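Local atomic coordinates of cellulosome protein dockerin type I (Clostridium thermocellum, PDB entry 2WZ8), a protein that probably binds plant cell-wall carbohydrate as a calcium-containing family 35 carbohydrate-binding module of a cellulosomal protein. Residues A[55-61]-A[118-124]; A[18-24]-A[46-52]; A[83-88]-A[100-106]. All coordinates share one frame; numbering follows the deposited sequence. Where two conformers were deposited one is given.

How the contacts relate
The three contacts lie on a two-sheet antiparallel fold. Contact 1 sits at one end, where strand 49-56 passes into 60-69 and strand 112-120 into 123-130, so it touches both sheets; contacts 2 and 3 lie at the two margins of one of them, on strands 19-20 and 98-102. Contacts 1 and 2 share strand 49-56 and are both partly buried, contact 2 with more buried residues, contact 1 mostly exposed; contact 3 is a surface hairpin. Chemistry follows place: contact 1 relies on glycines, exposed tyrosines and a buried Val56-Leu120 pair, contact 2 on asparagine and glutamine amides on one face and a leucine pair on the other, contact 3 on an edge-to-face tyrosine pair and an asparagine bond.

Contact 1: A[55-61]-A[118-124]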
loop_
_atom_site.group_PDB
_atom_site.type_symbol
_atom_site.label_atom_id
_atom_site.label_comp_id
_atom_site.label_asym_id
_atom_site.label_seq_id
_atom_site.Cartn_x
_atom_site.Cartn_y
_atom_site.Cartn_z
ATOM N N TYR A 55 -14.561 2.310 -0.639
ATOM C CA TYR A 55 -15.854 2.763 -1.137
ATOM C C TYR A 55 -15.791 4.143 -1.741
ATOM O O TYR A 55 -15.350 5.102 -1.094
ATOM C CB TYR A 55 -16.900 2.786 -0.005
ATOM C CG TYR A 55 -18.272 3.117 -0.509
ATOM C CD1 TYR A 55 -19.181 2.126 -0.857
ATOM C CD2 TYR A 55 -18.644 4.428 -0.673
ATOM C CE1 TYR A 55 -20.436 2.456 -1.349
ATOM C CE2 TYR A 55 -19.886 4.759 -1.165
ATOM C CZ TYR A 55 -20.774 3.771 -1.498
ATOM O OH TYR A 55 -22.048 4.131 -1.956
ATOM N N VAL A 56 -16.297 4.231 -2.972
ATOM C CA VAL A 56 -16.559 5.523 -3.623
ATOM C C VAL A 56 -17.950 5.540 -4.253
ATOM O O VAL A 56 -18.464 4.515 -4.652
ATOM C CB VAL A 56 -15.491 5.876 -4.671
ATOM C CG1 VAL A 56 -14.129 6.106 -4.019
ATOM C CG2 VAL A 56 -15.435 4.849 -5.786
ATOM N N PRO A 57 -18.563 6.726 -4.353
ATOM C CA PRO A 57 -19.929 6.786 -4.866
ATOM C C PRO A 57 -20.044 6.754 -6.389
ATOM O O PRO A 57 -21.145 6.571 -6.934
ATOM C CB PRO A 57 -20.400 8.161 -4.381
ATOM C CG PRO A 57 -19.182 8.951 -4.329
ATOM C CD PRO A 57 -18.140 8.021 -3.790
ATOM N N GLN A 58 -18.947 7.028 -7.062
ATOM C CA GLN A 58 -18.934 7.227 -8.519
ATOM C C GLN A 58 -17.815 6.468 -9.163
ATOM O O GLN A 58 -16.691 6.467 -8.645
ATOM C CB GLN A 58 -18.733 8.715 -8.855
ATOM C CG GLN A 58 -19.842 9.611 -8.463
ATOM C CD GLN A 58 -21.011 9.547 -9.393
ATOM O OE1 GLN A 58 -20.912 9.142 -10.570
ATOM N NE2 GLN A 58 -22.138 9.996 -8.899
ATOM N N ALA A 59 -18.082 5.867 -10.313
ATOM C CA ALA A 59 -17.034 5.301 -11.130
ATOM C C ALA A 59 -16.143 6.414 -11.639
ATOM O O ALA A 59 -16.620 7.495 -12.005
ATOM C CB ALA A 59 -17.603 4.508 -12.295
ATOM N N GLY A 60 -14.843 6.165 -11.655
ATOM C CA GLY A 60 -13.883 7.143 -12.172
ATOM C C GLY A 60 -12.496 6.945 -11.645
ATOM O O GLY A 60 -12.211 6.023 -10.928
ATOM N N THR A 61 -11.638 7.821 -12.094
ATOM C CA THR A 61 -10.240 7.837 -11.651
ATOM C C THR A 61 -10.118 8.718 -10.410
ATOM O O THR A 61 -10.603 9.869 -10.344
ATOM C CB THR A 61 -9.291 8.306 -12.780
ATOM O OG1 THR A 61 -9.382 7.387 -13.880
ATOM C CG2 THR A 61 -7.858 8.403 -12.281
ATOM N N VAL A 118 -5.871 5.652 -9.560
ATOM C CA VAL A 118 -6.567 4.380 -9.630
ATOM C C VAL A 118 -7.971 4.573 -10.206
ATOM O O VAL A 118 -8.647 5.533 -9.873
ATOM C CB VAL A 118 -6.636 3.689 -8.243
ATOM C CG1 VAL A 118 -5.232 3.263 -7.786
ATOM C CG2 VAL A 118 -7.344 4.552 -7.181
ATOM N N TYR A 119 -8.396 3.624 -11.037
ATOM C CA TYR A 119 -9.762 3.606 -11.553
ATOM C C TYR A 119 -10.611 2.698 -10.676
ATOM O O TYR A 119 -10.321 1.501 -10.513
ATOM C CB TYR A 119 -9.836 3.129 -13.022
ATOM C CG TYR A 119 -11.233 3.332 -13.572
ATOM C CD1 TYR A 119 -11.593 4.534 -14.152
ATOM C CD2 TYR A 119 -12.197 2.350 -13.438
ATOM C CE1 TYR A 119 -12.843 4.732 -14.644
ATOM C CE2 TYR A 119 -13.489 2.554 -13.912
ATOM C CZ TYR A 119 -13.794 3.760 -14.485
ATOM O OH TYR A 119 -15.064 3.980 -15.004
ATOM N N LEU A 120 -11.655 3.305 -10.097
ATOM C CA LEU A 120 -12.562 2.626 -9.199
ATOM C C LEU A 120 -13.971 2.593 -9.738
ATOM O O LEU A 120 -14.405 3.480 -10.459
ATOM C CB LEU A 120 -12.563 3.323 -7.840
ATOM C CG LEU A 120 -11.199 3.398 -7.131
ATOM C CD1 LEU A 120 -11.311 4.229 -5.837
ATOM C CD2 LEU A 120 -10.581 2.027 -6.892
ATOM N N ASN A 121 -14.669 1.532 -9.376
ATOM C CA ASN A 121 -16.116 1.399 -9.640
ATOM C C ASN A 121 -16.936 2.077 -8.537
ATOM O O ASN A 121 -16.473 2.206 -7.412
ATOM C CB ASN A 121 -16.530 -0.064 -9.706
ATOM C CG ASN A 121 -15.794 -0.839 -10.768
ATOM O OD1 ASN A 121 -15.613 -0.366 -11.877
ATOM N ND2 ASN A 121 -15.317 -2.038 -10.404
ATOM N N ALA A 122 -18.164 2.494 -8.846
ATOM C CA ALA A 122 -19.086 2.882 -7.782
ATOM C C ALA A 122 -19.278 1.706 -6.827
ATOM O O ALA A 122 -19.442 0.573 -7.265
ATOM C CB ALA A 122 -20.434 3.324 -8.367
ATOM N N GLY A 123 -19.292 1.997 -5.529
ATOM C CA GLY A 123 -19.431 0.980 -4.500
ATOM C C GLY A 123 -18.088 0.567 -3.932
ATOM O O GLY A 123 -17.124 1.353 -3.871
ATOM N N ASN A 124 -18.064 -0.668 -3.451
ATOM C CA ASN A 124 -16.866 -1.223 -2.803
ATOM C C ASN A 124 -15.869 -1.716 -3.829
ATOM O O ASN A 124 -16.212 -2.332 -4.832
ATOM C CB ASN A 124 -17.233 -2.381 -1.841
ATOM C CG ASN A 124 -17.900 -1.922 -0.574
ATOM O OD1 ASN A 124 -18.929 -2.509 -0.164
ATOM N ND2 ASN A 124 -17.370 -0.892 0.056
#
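Segments 55-61 and 118-124 run antiparallel in two short paired regions, Val56 with Gly123 and Gly60 with Leu120, whose register shifts by one residue across the loops between them. Each pair is closed by two backbone hydrogen bonds, among them Gly123 N to Val56 O at 2.8 Å and Leu120 N to Gly60 O at 2.9 Å.

The glycines suit their places because their backbone angles would press a side chain against the preceding carbonyl. Tyr119 and Tyr55 lie against these glycine backbones from the face opposite Val56 and Leu120. Tyr119 has CG anti to the backbone N (chi1 -171°), which lays its ring along Gly60, with Gly60 O over one face and CE1 3.6 Å from Gly60 CA. Thr61 OG1 comes to the edge of the same ring, 3.6 Å from Tyr119 CD1. Tyr55 repeats the theme on Gly123, its CE1 3.6 Å from Gly123 CA, while Asn124 ND2 meets the ring edge with the amide plane turned 74° from it.

On the inner side, branched Val56 crosses Leu120 at about a right angle, CG1 to CD1 at 3.8 Å, and Tyr62 and Asn125 touch both. Two adjacent chain crossings, 49-56 to 60-69 and 112-120 to 123-130, thus pass between the two sheets here, as at the end of the beta-sandwich (jelly-roll) fold of carbohydrate-binding modules.

Contact 2: A[18-24]-A[46-52]; sequences NTLGGAA and NNYLQFN
Tyr48 takes the sterically costly first torsion, with CG between its backbone N and carbonyl carbon (chi1 67°), and this folds its ring back over Gly21; Leu49, with CG anti to the backbone N (chi1 168°), instead sends CD1 alongside Leu20. The Tyr48 ring receives Gly21 CA over its face in a CH-pi contact, 4.0 Å from CA to the ring centroid, and Gly21 N lies above the same ring. A side chain on Gly21 would collide with the ring and with Asn46 O, which explains the glycine. Thr19 CG2 adds a methyl 3.6 Å from Tyr48 OH, and Arg128 makes a cation-pi contact with the ring.

The backbones pair Thr19 with Gln50 through two hydrogen bonds, and Gly21 N continues the series to Tyr48 O at 2.9 Å. Strand 19-20 thereby forms the margin of the five-stranded sheet of this beta-sandwich, and a type II' turn from Gly21 to Ala24 leads the chain away from it, with Gly22 at the positive phi that such a turn requires.

On the opposite face from Thr19, Leu20 and Leu49 lie side by side, CD1 to CD1 at 3.7 Å, and both reach Val38. Amides dominate the Thr19 side and the start of strand 19-20. Asn52 ND2 donates to Thr19 OG1 at 2.9 Å, the hydroxyl lying in the amide plane, and ND2 also reaches Ala17 O. Gln50 NE2 holds the other end of that amide through a nearly straight bond (177°) to Asn52 OD1, which fixes its rotation, while Gln50 OE1 accepts from Arg128. Asn18 ND2 bonds to Ala13 O, and its OD1 accepts a weak bond from Asn52 N.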
loop_
_atom_site.group_PDB
_atom_site.type_symbol
_atom_site.label_atom_id
_atom_site.label_comp_id
_atom_site.label_asym_id
_atom_site.label_seq_id
_atom_site.Cartn_x
_atom_site.Cartn_y
_atom_site.Cartn_z
ATOM N N ASN A 18 -8.978 -5.677 6.429
ATOM C CA ASN A 18 -8.076 -5.972 5.319
ATOM C C ASN A 18 -7.624 -7.418 5.350
ATOM O O ASN A 18 -7.693 -8.072 6.387
ATOM C CB ASN A 18 -6.866 -5.012 5.324
ATOM C CG ASN A 18 -7.257 -3.574 5.091
ATOM O OD1 ASN A 18 -8.327 -3.279 4.520
ATOM N ND2 ASN A 18 -6.349 -2.653 5.433
ATOM N N THR A 19 -7.147 -7.911 4.211
ATOM C CA THR A 19 -6.575 -9.248 4.097
ATOM C C THR A 19 -5.072 -9.165 3.939
ATOM O O THR A 19 -4.570 -8.448 3.077
ATOM C CB THR A 19 -7.135 -10.029 2.889
ATOM O OG1 THR A 19 -8.558 -9.998 2.914
ATOM C CG2 THR A 19 -6.668 -11.461 2.906
ATOM N N LEU A 20 -4.352 -9.900 4.778
ATOM C CA LEU A 20 -2.914 -10.009 4.691
ATOM C C LEU A 20 -2.628 -11.444 4.310
ATOM O O LEU A 20 -3.075 -12.384 4.971
ATOM C CB LEU A 20 -2.263 -9.622 6.018
ATOM C CG LEU A 20 -2.040 -8.107 6.249
ATOM C CD1 LEU A 20 -3.338 -7.344 6.354
ATOM C CD2 LEU A 20 -1.191 -7.859 7.516
ATOM N N GLY A 21 -1.921 -11.603 3.220
ATOM C CA GLY A 21 -1.482 -12.929 2.756
ATOM C C GLY A 21 -0.075 -13.264 3.169
ATOM O O GLY A 21 0.808 -12.391 3.269
ATOM N N GLY A 22 0.162 -14.550 3.417
ATOM C CA GLY A 22 1.516 -14.995 3.563
ATOM C C GLY A 22 2.193 -14.354 4.748
ATOM O O GLY A 22 1.658 -14.344 5.864
ATOM N N ALA A 23 3.393 -13.880 4.463
ATOM C CA ALA A 23 4.295 -13.272 5.415
ATOM C C ALA A 23 3.977 -11.804 5.738
ATOM O O ALA A 23 4.594 -11.205 6.643
ATOM C CB ALA A 23 5.758 -13.384 4.937
ATOM N N ALA A 24 3.021 -11.206 5.032
ATOM C CA ALA A 24 2.713 -9.794 5.333
ATOM C C ALA A 24 2.155 -9.746 6.757
ATOM O O ALA A 24 1.339 -10.589 7.139
ATOM C CB ALA A 24 1.714 -9.201 4.319
ATOM N N ASN A 46 2.323 -14.098 -2.885
ATOM C CA ASN A 46 1.431 -14.579 -1.828
ATOM C C ASN A 46 1.528 -13.720 -0.563
ATOM O O ASN A 46 0.675 -13.804 0.301
ATOM C CB ASN A 46 1.690 -16.049 -1.515
ATOM C CG ASN A 46 3.172 -16.350 -1.295
ATOM O OD1 ASN A 46 3.532 -17.035 -0.349
ATOM N ND2 ASN A 46 4.037 -15.835 -2.172
ATOM N N ASN A 47 2.548 -12.874 -0.496
ATOM C CA ASN A 47 2.798 -12.032 0.700
ATOM C C ASN A 47 2.286 -10.624 0.463
ATOM O O ASN A 47 3.052 -9.693 0.211
ATOM C CB ASN A 47 4.284 -11.996 1.009
ATOM C CG ASN A 47 4.914 -13.369 1.040
ATOM O OD1 ASN A 47 5.885 -13.622 0.336
ATOM N ND2 ASN A 47 4.350 -14.246 1.807
ATOM N N TYR A 48 0.970 -10.515 0.470
ATOM C CA TYR A 48 0.277 -9.294 -0.026
ATOM C C TYR A 48 -0.533 -8.597 1.071
ATOM O O TYR A 48 -0.849 -9.177 2.102
ATOM C CB TYR A 48 -0.626 -9.644 -1.216
ATOM C CG TYR A 48 -1.797 -10.510 -0.903
ATOM C CD1 TYR A 48 -2.949 -9.985 -0.340
ATOM C CD2 TYR A 48 -1.752 -11.877 -1.114
ATOM C CE1 TYR A 48 -4.038 -10.769 -0.058
ATOM C CE2 TYR A 48 -2.844 -12.673 -0.804
ATOM C CZ TYR A 48 -3.979 -12.126 -0.283
ATOM O OH TYR A 48 -5.081 -12.932 0.012
ATOM N N LEU A 49 -0.868 -7.340 0.795
ATOM C CA LEU A 49 -1.799 -6.551 1.580
ATOM C C LEU A 49 -2.948 -6.167 0.670
ATOM O O LEU A 49 -2.727 -5.530 -0.356
ATOM C CB LEU A 49 -1.123 -5.261 2.073
ATOM C CG LEU A 49 -1.976 -4.154 2.690
ATOM C CD1 LEU A 49 -2.836 -4.645 3.865
ATOM C CD2 LEU A 49 -1.135 -2.900 3.041
ATOM N N GLN A 50 -4.142 -6.560 1.039
ATOM C CA GLN A 50 -5.331 -6.135 0.322
ATOM C C GLN A 50 -6.272 -5.338 1.164
ATOM O O GLN A 50 -6.771 -5.805 2.165
ATOM C CB GLN A 50 -6.054 -7.340 -0.276
ATOM C CG GLN A 50 -7.290 -6.975 -1.072
ATOM C CD GLN A 50 -7.823 -8.141 -1.838
ATOM O OE1 GLN A 50 -7.133 -8.669 -2.730
ATOM N NE2 GLN A 50 -9.041 -8.573 -1.507
ATOM N N PHE A 51 -6.559 -4.132 0.674
ATOM C CA PHE A 51 -7.593 -3.262 1.220
ATOM C C PHE A 51 -8.893 -3.717 0.623
ATOM O O PHE A 51 -9.063 -3.767 -0.590
ATOM C CB PHE A 51 -7.360 -1.785 0.835
ATOM C CG PHE A 51 -6.159 -1.161 1.493
ATOM C CD1 PHE A 51 -6.318 -0.402 2.671
ATOM C CD2 PHE A 51 -4.896 -1.342 0.993
ATOM C CE1 PHE A 51 -5.245 0.197 3.289
ATOM C CE2 PHE A 51 -3.812 -0.773 1.601
ATOM C CZ PHE A 51 -3.982 0.024 2.781
ATOM N N ASN A 52 -9.784 -4.058 1.516
ATOM C CA ASN A 52 -11.088 -4.458 1.190
ATOM C C ASN A 52 -12.014 -3.246 1.462
ATOM O O ASN A 52 -11.881 -2.479 2.440
ATOM C CB ASN A 52 -11.528 -5.694 2.006
ATOM C CG ASN A 52 -10.667 -6.896 1.747
ATOM O OD1 ASN A 52 -10.414 -7.240 0.571
ATOM N ND2 ASN A 52 -10.219 -7.589 2.838
#

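Contact 3: A[83-88]-A[100-106]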
loop_
_atom_site.group_PDB
_atom_site.type_symbol
_atom_site.label_atom_id
_atom_site.label_comp_id
_atom_site.label_asym_id
_atom_site.label_seq_id
_atom_site.Cartn_x
_atom_site.Cartn_y
_atom_site.Cartn_z
ATOM N N VAL A 83 20.854 4.889 -1.304
ATOM C CA VAL A 83 19.419 4.589 -1.151
ATOM C C VAL A 83 18.798 4.143 -2.456
ATOM O O VAL A 83 19.228 4.531 -3.547
ATOM C CB VAL A 83 18.638 5.779 -0.612
ATOM C CG1 VAL A 83 19.221 6.261 0.705
ATOM C CG2 VAL A 83 18.567 6.891 -1.657
ATOM N N VAL A 84 17.779 3.290 -2.328
ATOM C CA VAL A 84 17.065 2.795 -3.486
ATOM C C VAL A 84 15.559 2.850 -3.321
ATOM O O VAL A 84 15.027 2.894 -2.227
ATOM C CB VAL A 84 17.462 1.381 -3.853
ATOM C CG1 VAL A 84 18.954 1.350 -4.262
ATOM C CG2 VAL A 84 17.148 0.414 -2.723
ATOM N N ASP A 85 14.910 2.842 -4.466
ATOM C CA ASP A 85 13.470 2.809 -4.558
ATOM C C ASP A 85 13.050 1.380 -4.241
ATOM O O ASP A 85 13.800 0.423 -4.453
ATOM C CB ASP A 85 13.005 3.175 -5.968
ATOM C CG ASP A 85 13.101 4.665 -6.301
ATOM O OD1 ASP A 85 13.538 5.504 -5.489
ATOM O OD2 ASP A 85 12.683 4.992 -7.451
ATOM N N ARG A 86 11.838 1.237 -3.737
ATOM C CA ARG A 86 11.154 -0.055 -3.618
ATOM C C ARG A 86 9.973 -0.081 -4.560
ATOM O O ARG A 86 9.153 0.839 -4.608
ATOM C CB ARG A 86 10.682 -0.298 -2.186
ATOM C CG ARG A 86 11.732 -0.906 -1.300
ATOM C CD ARG A 86 11.228 -1.353 0.045
ATOM N NE ARG A 86 12.155 -2.267 0.707
ATOM C CZ ARG A 86 11.856 -3.058 1.732
ATOM N NH1 ARG A 86 10.646 -3.041 2.261
ATOM N NH2 ARG A 86 12.810 -3.832 2.258
ATOM N N TYR A 87 9.900 -1.167 -5.306
ATOM C CA TYR A 87 8.807 -1.376 -6.270
ATOM C C TYR A 87 7.627 -2.036 -5.598
ATOM O O TYR A 87 7.769 -2.913 -4.781
ATOM C CB TYR A 87 9.315 -2.255 -7.413
ATOM C CG TYR A 87 8.322 -2.516 -8.535
ATOM C CD1 TYR A 87 8.174 -1.617 -9.576
ATOM C CD2 TYR A 87 7.548 -3.651 -8.546
ATOM C CE1 TYR A 87 7.315 -1.847 -10.598
ATOM C CE2 TYR A 87 6.640 -3.889 -9.592
ATOM C CZ TYR A 87 6.533 -2.975 -10.602
ATOM O OH TYR A 87 5.660 -3.207 -11.644
ATOM N N CYS A 88 6.452 -1.616 -6.003
ATOM C CA CYS A 88 5.223 -2.296 -5.659
ATOM C C CYS A 88 4.277 -2.438 -6.827
ATOM O O CYS A 88 4.126 -1.512 -7.600
ATOM C CB CYS A 88 4.519 -1.570 -4.508
ATOM S SG CYS A 88 3.242 -2.491 -3.656
ATOM N N HIS A 100 4.577 0.744 -9.325
ATOM C CA HIS A 100 5.025 2.042 -8.830
ATOM C C HIS A 100 6.341 1.921 -8.091
ATOM O O HIS A 100 6.516 1.029 -7.263
ATOM C CB HIS A 100 3.965 2.637 -7.900
ATOM C CG HIS A 100 4.160 4.100 -7.627
ATOM N ND1 HIS A 100 3.787 5.078 -8.526
ATOM C CD2 HIS A 100 4.646 4.746 -6.543
ATOM C CE1 HIS A 100 4.069 6.266 -8.014
ATOM N NE2 HIS A 100 4.611 6.092 -6.817
ATOM N N TYR A 101 7.256 2.829 -8.397
ATOM C CA TYR A 101 8.528 2.917 -7.689
ATOM C C TYR A 101 8.423 3.979 -6.627
ATOM O O TYR A 101 8.168 5.148 -6.906
ATOM C CB TYR A 101 9.697 3.225 -8.635
ATOM C CG TYR A 101 10.100 2.062 -9.492
ATOM C CD1 TYR A 101 11.062 1.158 -9.040
ATOM C CD2 TYR A 101 9.550 1.865 -10.739
ATOM C CE1 TYR A 101 11.463 0.100 -9.794
ATOM C CE2 TYR A 101 9.963 0.758 -11.538
ATOM C CZ TYR A 101 10.922 -0.100 -11.027
ATOM O OH TYR A 101 11.382 -1.193 -11.756
ATOM N N PHE A 102 8.542 3.515 -5.396
ATOM C CA PHE A 102 8.439 4.355 -4.195
ATOM C C PHE A 102 9.807 4.830 -3.751
ATOM O O PHE A 102 10.737 4.026 -3.538
ATOM C CB PHE A 102 7.798 3.556 -3.061
ATOM C CG PHE A 102 6.325 3.375 -3.209
ATOM C CD1 PHE A 102 5.458 4.268 -2.628
ATOM C CD2 PHE A 102 5.799 2.296 -3.911
ATOM C CE1 PHE A 102 4.073 4.122 -2.770
ATOM C CE2 PHE A 102 4.428 2.122 -3.998
ATOM C CZ PHE A 102 3.572 3.039 -3.431
ATOM N N PHE A 103 9.912 6.146 -3.600
ATOM C CA PHE A 103 11.141 6.813 -3.171
ATOM C C PHE A 103 11.559 6.385 -1.759
ATOM O O PHE A 103 10.854 5.709 -1.019
ATOM C CB PHE A 103 11.052 8.351 -3.307
ATOM C CG PHE A 103 9.970 9.009 -2.462
ATOM C CD1 PHE A 103 10.140 9.185 -1.094
ATOM C CD2 PHE A 103 8.793 9.483 -3.036
ATOM C CE1 PHE A 103 9.171 9.821 -0.358
ATOM C CE2 PHE A 103 7.824 10.089 -2.257
ATOM C CZ PHE A 103 8.009 10.263 -0.938
ATOM N N ASN A 104 12.785 6.738 -1.430
ATOM C CA ASN A 104 13.355 6.370 -0.161
ATOM C C ASN A 104 13.050 7.442 0.890
ATOM O O ASN A 104 13.318 8.635 0.697
ATOM C CB ASN A 104 14.862 6.148 -0.337
ATOM C CG ASN A 104 15.460 5.240 0.705
ATOM O OD1 ASN A 104 15.737 5.678 1.815
ATOM N ND2 ASN A 104 15.686 3.967 0.352
ATOM N N THR A 105 12.517 7.007 2.025
ATOM C CA THR A 105 12.226 7.891 3.156
ATOM C C THR A 105 13.383 7.979 4.173
ATOM O O THR A 105 13.303 8.721 5.155
ATOM C CB THR A 105 10.963 7.462 3.905
ATOM O OG1 THR A 105 11.207 6.205 4.552
ATOM C CG2 THR A 105 9.775 7.382 2.981
ATOM N N ARG A 106 14.400 7.162 3.940
ATOM C CA ARG A 106 15.689 7.174 4.676
ATOM C C ARG A 106 15.642 6.691 6.136
ATOM O O ARG A 106 16.657 6.642 6.828
ATOM C CB ARG A 106 16.347 8.558 4.625
ATOM C CG ARG A 106 16.789 8.997 3.261
ATOM C CD ARG A 106 17.475 10.404 3.282
ATOM N NE ARG A 106 18.045 10.684 1.978
ATOM C CZ ARG A 106 19.245 10.288 1.583
ATOM N NH1 ARG A 106 20.000 9.566 2.395
ATOM N NH2 ARG A 106 19.669 10.578 0.355
#
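Backbone hydrogen bonds join Arg86 to Phe102 and Cys88 to His100, two each, with Tyr87 and Tyr101 as the non-hydrogen-bonded pair between them.

Aromatic contacts occupy both faces. On one, Tyr87 turns its edge toward the face of Tyr101 in a T-shaped stack, CD1 3.5 Å from Tyr101 CZ and the planes at 63°. With CG anti to its backbone N (chi1 -177°), Tyr87 runs across to its neighbour, and its hydroxyl bonds to Glu97. On the other face small Cys88 leaves room for the Phe102 ring, its CB 3.7 Å from Phe102 CE2. Within the same strand, two residues apart, His100 CD2 sits 3.5 Å above the plane of that ring, over its centre, while His100 NE2 is tied to Asp114. Phe68 makes an edge-to-face pair with Phe102.

Polar side chains secure the chain beyond the strands. Asn104 ND2 gives Val84 O an almost straight bond (175°, 2.9 Å), the acceptor in the amide plane, and OD1 accepts from Arg106 N in an Asx turn. Asparagine suits this spot because one amide both donates across the contact and accepts along its own chain.

In van der Waals contact, branched Val83 sets CB against Asn104 CG at 3.5 Å and CG1 over one face of the Arg106 guanidinium. The paired strands 86-92 and 98-102 form an antiparallel beta hairpin, whose second strand is a margin of one sheet of the beta-sandwich.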